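Local coordinates for protein SxtG (Microseira wollei, PDB 6U1R) that acts as an amidinotransferase in the biosynthetic pathway of the paralytic shellfish toxin saxitoxin, at residues 218-230 / 371-383. Numbering follows the deposited sequence.
Sequences DFVRCGRDIFGQK and LDVRRRGTLQSYF
A bend at chi3 (-54°) carries the Arg221 guanidinium out of its strand to Asp372, whose CG is held between the backbone N and the carbonyl carbon (chi1 55°). NH2 of Arg221 reaches the syn lone pair of Asp372 OD2 at 2.8 Å, close to the guanidinium plane, while the carboxylate is turned steeply against that plane. The same OD2 accepts NE of Arg375 at 2.7 Å on its anti side, out of the carboxylate plane, and Ser30 OG as well; OD1 is paired with Arg136. This buried carboxylate thus gathers three arginines, which probably favours its ionised form. Further on, the C-terminal tail wraps the end of the hairpin. Arg224 N donates to Gln380 O (3.0 Å), and Gly223 CA adds a CA-H...O contact to the same oxygen. Leu379 lays CD2 over the centre of one guanidinium face of Arg224, 3.6 Å from CZ, and Ser381 OG lies against the aliphatic part of the arginine; the charged end of Arg224 pairs with Glu249, and Ser381 finds its main polar partner in Arg251. At the end of the tail, Phe383, the C-terminal residue, brings its CE2 edge to Cys222 CB (3.9 Å) and its CZ obliquely to Phe227 CE2 (3.8 Å). Two waters tie the tail to Asp225 OD2: one also joins Cys222 O and Tyr382 N, the other Phe383 N, while OD1 of Asp225 is held by His253 and Arg251. Hairpin 219-222/225-229 closes through a type II' turn with Gly223 at its second position. Residues 379-383 cover that turn, and the salt bridge ties the hairpin to outer strand 370-375, with about 11 Å between the side chains of Asp372 and Cys368, the predicted amidino-cysteine, as in the five-bladed α/β propeller (pentein fold) of AGAT-like amidinotransferases.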
# COMPACT_ATOMS: atom_id res chain seq x y z
N ASP A 218 -1.96 -15.36 -7.56
CA ASP A 218 -3.29 -15.84 -7.95
C ASP A 218 -3.75 -15.26 -9.29
O ASP A 218 -4.91 -15.49 -9.68
CB ASP A 218 -4.33 -15.53 -6.86
CG ASP A 218 -4.41 -16.61 -5.80
OD1 ASP A 218 -4.36 -17.81 -6.17
OD2 ASP A 218 -4.50 -16.26 -4.60
N PHE A 219 -2.86 -14.56 -10.01
CA PHE A 219 -3.16 -13.96 -11.31
C PHE A 219 -2.08 -14.29 -12.33
O PHE A 219 -0.90 -14.40 -11.99
CB PHE A 219 -3.31 -12.43 -11.20
CG PHE A 219 -4.36 -12.01 -10.22
CD1 PHE A 219 -4.06 -11.87 -8.87
CD2 PHE A 219 -5.66 -11.78 -10.63
CE1 PHE A 219 -5.01 -11.50 -7.97
CE2 PHE A 219 -6.63 -11.39 -9.72
CZ PHE A 219 -6.31 -11.26 -8.39
N VAL A 220 -2.49 -14.46 -13.60
CA VAL A 220 -1.57 -14.58 -14.72
C VAL A 220 -2.00 -13.59 -15.79
O VAL A 220 -3.18 -13.24 -15.91
CB VAL A 220 -1.50 -16.01 -15.29
CG1 VAL A 220 -0.68 -16.89 -14.39
CG2 VAL A 220 -2.90 -16.60 -15.49
N ARG A 221 -1.02 -13.11 -16.58
CA ARG A 221 -1.18 -11.91 -17.41
C ARG A 221 -1.15 -12.21 -18.90
O ARG A 221 -0.18 -12.80 -19.40
CB ARG A 221 -0.07 -10.91 -17.07
CG ARG A 221 -0.16 -10.33 -15.62
CD ARG A 221 1.12 -9.67 -15.13
NE ARG A 221 2.20 -10.62 -15.28
CZ ARG A 221 3.34 -10.41 -15.92
NH1 ARG A 221 3.65 -9.20 -16.40
NH2 ARG A 221 4.18 -11.42 -16.07
N CYS A 222 -2.18 -11.75 -19.62
CA CYS A 222 -2.30 -11.88 -21.08
C CYS A 222 -2.60 -10.53 -21.74
O CYS A 222 -3.61 -10.36 -22.43
CB CYS A 222 -3.39 -12.86 -21.49
SG CYS A 222 -3.09 -14.54 -20.92
N GLY A 223 -1.71 -9.57 -21.55
CA GLY A 223 -1.96 -8.23 -22.08
C GLY A 223 -3.13 -7.58 -21.38
O GLY A 223 -3.19 -7.52 -20.14
N ARG A 224 -4.10 -7.09 -22.16
CA ARG A 224 -5.25 -6.40 -21.60
C ARG A 224 -6.17 -7.33 -20.79
O ARG A 224 -7.02 -6.82 -20.05
CB ARG A 224 -6.08 -5.75 -22.71
CG ARG A 224 -5.42 -4.54 -23.34
CD ARG A 224 -6.41 -3.69 -24.13
NE ARG A 224 -5.75 -2.55 -24.75
CZ ARG A 224 -5.59 -1.35 -24.19
NH1 ARG A 224 -6.04 -1.10 -22.97
NH2 ARG A 224 -4.96 -0.39 -24.87
N ASP A 225 -6.01 -8.64 -20.91
CA ASP A 225 -6.83 -9.61 -20.19
C ASP A 225 -5.96 -10.34 -19.19
O ASP A 225 -4.90 -10.87 -19.55
CB ASP A 225 -7.51 -10.57 -21.17
CG ASP A 225 -8.44 -9.86 -22.10
OD1 ASP A 225 -9.55 -9.51 -21.65
OD2 ASP A 225 -8.05 -9.61 -23.26
N ILE A 226 -6.41 -10.35 -17.93
CA ILE A 226 -5.73 -10.99 -16.81
C ILE A 226 -6.68 -12.02 -16.20
O ILE A 226 -7.89 -11.77 -16.08
CB ILE A 226 -5.31 -9.93 -15.76
CG1 ILE A 226 -4.25 -8.98 -16.34
CG2 ILE A 226 -4.78 -10.57 -14.47
CD1 ILE A 226 -4.06 -7.71 -15.54
N PHE A 227 -6.16 -13.19 -15.86
CA PHE A 227 -6.96 -14.26 -15.29
C PHE A 227 -6.58 -14.46 -13.83
O PHE A 227 -5.39 -14.52 -13.51
CB PHE A 227 -6.78 -15.55 -16.08
CG PHE A 227 -7.26 -15.43 -17.49
CD1 PHE A 227 -8.58 -15.69 -17.80
CD2 PHE A 227 -6.42 -14.98 -18.48
CE1 PHE A 227 -9.04 -15.55 -19.08
CE2 PHE A 227 -6.89 -14.83 -19.78
CZ PHE A 227 -8.21 -15.11 -20.07
N GLY A 228 -7.58 -14.56 -12.95
CA GLY A 228 -7.34 -14.78 -11.54
C GLY A 228 -8.30 -15.82 -10.99
O GLY A 228 -9.18 -16.32 -11.70
N GLN A 229 -8.09 -16.15 -9.72
CA GLN A 229 -9.00 -17.03 -8.99
C GLN A 229 -9.13 -16.53 -7.56
O GLN A 229 -8.20 -15.94 -7.01
CB GLN A 229 -8.49 -18.48 -8.97
CG GLN A 229 -7.11 -18.60 -8.32
CD GLN A 229 -6.61 -20.02 -8.13
OE1 GLN A 229 -7.14 -20.97 -8.71
NE2 GLN A 229 -5.57 -20.17 -7.30
N LYS A 230 -10.28 -16.81 -6.95
CA LYS A 230 -10.38 -16.81 -5.49
C LYS A 230 -9.59 -17.99 -4.93
O LYS A 230 -9.42 -19.01 -5.59
CB LYS A 230 -11.85 -16.90 -5.07
CG LYS A 230 -12.70 -15.66 -5.44
CD LYS A 230 -14.15 -15.77 -4.95
CE LYS A 230 -14.25 -15.38 -3.48
NZ LYS A 230 -15.64 -15.49 -3.01
N LEU A 371 10.28 -12.76 -10.70
CA LEU A 371 9.42 -11.65 -11.09
C LEU A 371 9.99 -11.08 -12.37
O LEU A 371 11.09 -10.51 -12.36
CB LEU A 371 9.33 -10.58 -9.99
CG LEU A 371 8.25 -9.51 -10.22
CD1 LEU A 371 6.85 -10.11 -10.05
CD2 LEU A 371 8.42 -8.31 -9.32
N ASP A 372 9.27 -11.24 -13.48
CA ASP A 372 9.74 -10.79 -14.80
C ASP A 372 9.50 -9.29 -14.98
O ASP A 372 8.53 -8.87 -15.62
CB ASP A 372 9.04 -11.58 -15.91
CG ASP A 372 7.53 -11.50 -15.81
OD1 ASP A 372 7.01 -11.70 -14.70
OD2 ASP A 372 6.85 -11.26 -16.84
N VAL A 373 10.45 -8.48 -14.52
CA VAL A 373 10.25 -7.04 -14.54
C VAL A 373 10.39 -6.44 -15.94
O VAL A 373 9.80 -5.39 -16.22
CB VAL A 373 11.21 -6.35 -13.54
CG1 VAL A 373 10.88 -6.79 -12.12
CG2 VAL A 373 12.64 -6.65 -13.83
N ARG A 374 11.14 -7.06 -16.85
CA ARG A 374 11.26 -6.51 -18.20
C ARG A 374 11.19 -7.61 -19.25
O ARG A 374 12.07 -8.47 -19.32
CB ARG A 374 12.53 -5.69 -18.40
CG ARG A 374 12.51 -4.96 -19.74
CD ARG A 374 13.53 -3.83 -19.83
NE ARG A 374 14.89 -4.33 -19.79
CZ ARG A 374 15.67 -4.37 -18.71
NH1 ARG A 374 15.24 -3.94 -17.54
NH2 ARG A 374 16.89 -4.85 -18.81
N ARG A 375 10.11 -7.57 -20.03
CA ARG A 375 9.94 -8.36 -21.24
C ARG A 375 9.70 -7.38 -22.39
O ARG A 375 8.80 -6.54 -22.31
CB ARG A 375 8.76 -9.32 -21.15
CG ARG A 375 8.89 -10.47 -20.15
CD ARG A 375 7.62 -11.30 -20.14
NE ARG A 375 7.74 -12.38 -19.18
CZ ARG A 375 8.37 -13.52 -19.39
NH1 ARG A 375 8.95 -13.76 -20.57
NH2 ARG A 375 8.45 -14.43 -18.42
N ARG A 376 10.47 -7.52 -23.46
CA ARG A 376 10.34 -6.62 -24.60
C ARG A 376 8.96 -6.74 -25.24
O ARG A 376 8.60 -7.80 -25.75
CB ARG A 376 11.44 -6.96 -25.61
CG ARG A 376 11.68 -5.92 -26.67
CD ARG A 376 13.06 -6.14 -27.33
NE ARG A 376 13.17 -7.46 -27.96
CZ ARG A 376 13.89 -8.49 -27.51
NH1 ARG A 376 14.60 -8.42 -26.38
NH2 ARG A 376 13.90 -9.63 -28.20
N GLY A 377 8.18 -5.66 -25.22
CA GLY A 377 6.87 -5.70 -25.83
C GLY A 377 5.99 -4.54 -25.41
O GLY A 377 6.41 -3.63 -24.69
N THR A 378 4.75 -4.61 -25.89
CA THR A 378 3.73 -3.57 -25.74
C THR A 378 2.43 -4.20 -25.26
O THR A 378 2.29 -5.42 -25.21
CB THR A 378 3.50 -2.84 -27.07
OG1 THR A 378 3.29 -3.82 -28.08
CG2 THR A 378 4.71 -1.98 -27.45
N LEU A 379 1.45 -3.35 -24.93
CA LEU A 379 0.13 -3.81 -24.48
C LEU A 379 -0.75 -4.15 -25.68
O LEU A 379 -1.01 -3.28 -26.53
CB LEU A 379 -0.55 -2.73 -23.64
CG LEU A 379 -1.94 -3.07 -23.11
CD1 LEU A 379 -1.90 -4.33 -22.21
CD2 LEU A 379 -2.50 -1.88 -22.33
N GLN A 380 -1.23 -5.39 -25.73
CA GLN A 380 -2.13 -5.84 -26.78
C GLN A 380 -3.28 -6.65 -26.18
O GLN A 380 -3.24 -7.07 -25.02
CB GLN A 380 -1.36 -6.67 -27.80
CG GLN A 380 -0.21 -5.86 -28.43
CD GLN A 380 0.97 -6.71 -28.70
OE1 GLN A 380 1.92 -6.76 -27.92
NE2 GLN A 380 0.90 -7.45 -29.77
N SER A 381 -4.31 -6.86 -27.00
CA SER A 381 -5.36 -7.83 -26.72
C SER A 381 -5.18 -9.04 -27.64
O SER A 381 -4.91 -8.88 -28.84
CB SER A 381 -6.75 -7.24 -26.91
OG SER A 381 -6.97 -6.18 -26.00
N TYR A 382 -5.35 -10.24 -27.08
CA TYR A 382 -4.98 -11.47 -27.76
C TYR A 382 -6.16 -12.40 -28.06
O TYR A 382 -5.94 -13.48 -28.63
CB TYR A 382 -3.96 -12.26 -26.92
CG TYR A 382 -2.65 -11.56 -26.75
CD1 TYR A 382 -2.46 -10.65 -25.71
CD2 TYR A 382 -1.61 -11.77 -27.63
CE1 TYR A 382 -1.26 -9.97 -25.56
CE2 TYR A 382 -0.40 -11.08 -27.49
CZ TYR A 382 -0.24 -10.18 -26.44
OH TYR A 382 0.95 -9.47 -26.27
N PHE A 383 -7.37 -12.04 -27.68
CA PHE A 383 -8.46 -13.01 -27.73
C PHE A 383 -9.48 -12.67 -28.80
O PHE A 383 -10.42 -13.44 -29.04
CB PHE A 383 -9.12 -13.12 -26.36
CG PHE A 383 -8.22 -13.75 -25.35
CD1 PHE A 383 -8.19 -15.12 -25.21
CD2 PHE A 383 -7.37 -12.97 -24.58
CE1 PHE A 383 -7.34 -15.72 -24.30
CE2 PHE A 383 -6.52 -13.56 -23.66
CZ PHE A 383 -6.51 -14.94 -23.53
OXT PHE A 383 -9.34 -11.63 -29.45
O HOH W 1 -5.59 -10.04 -24.27
O HOH W 2 -8.59 -9.98 -25.98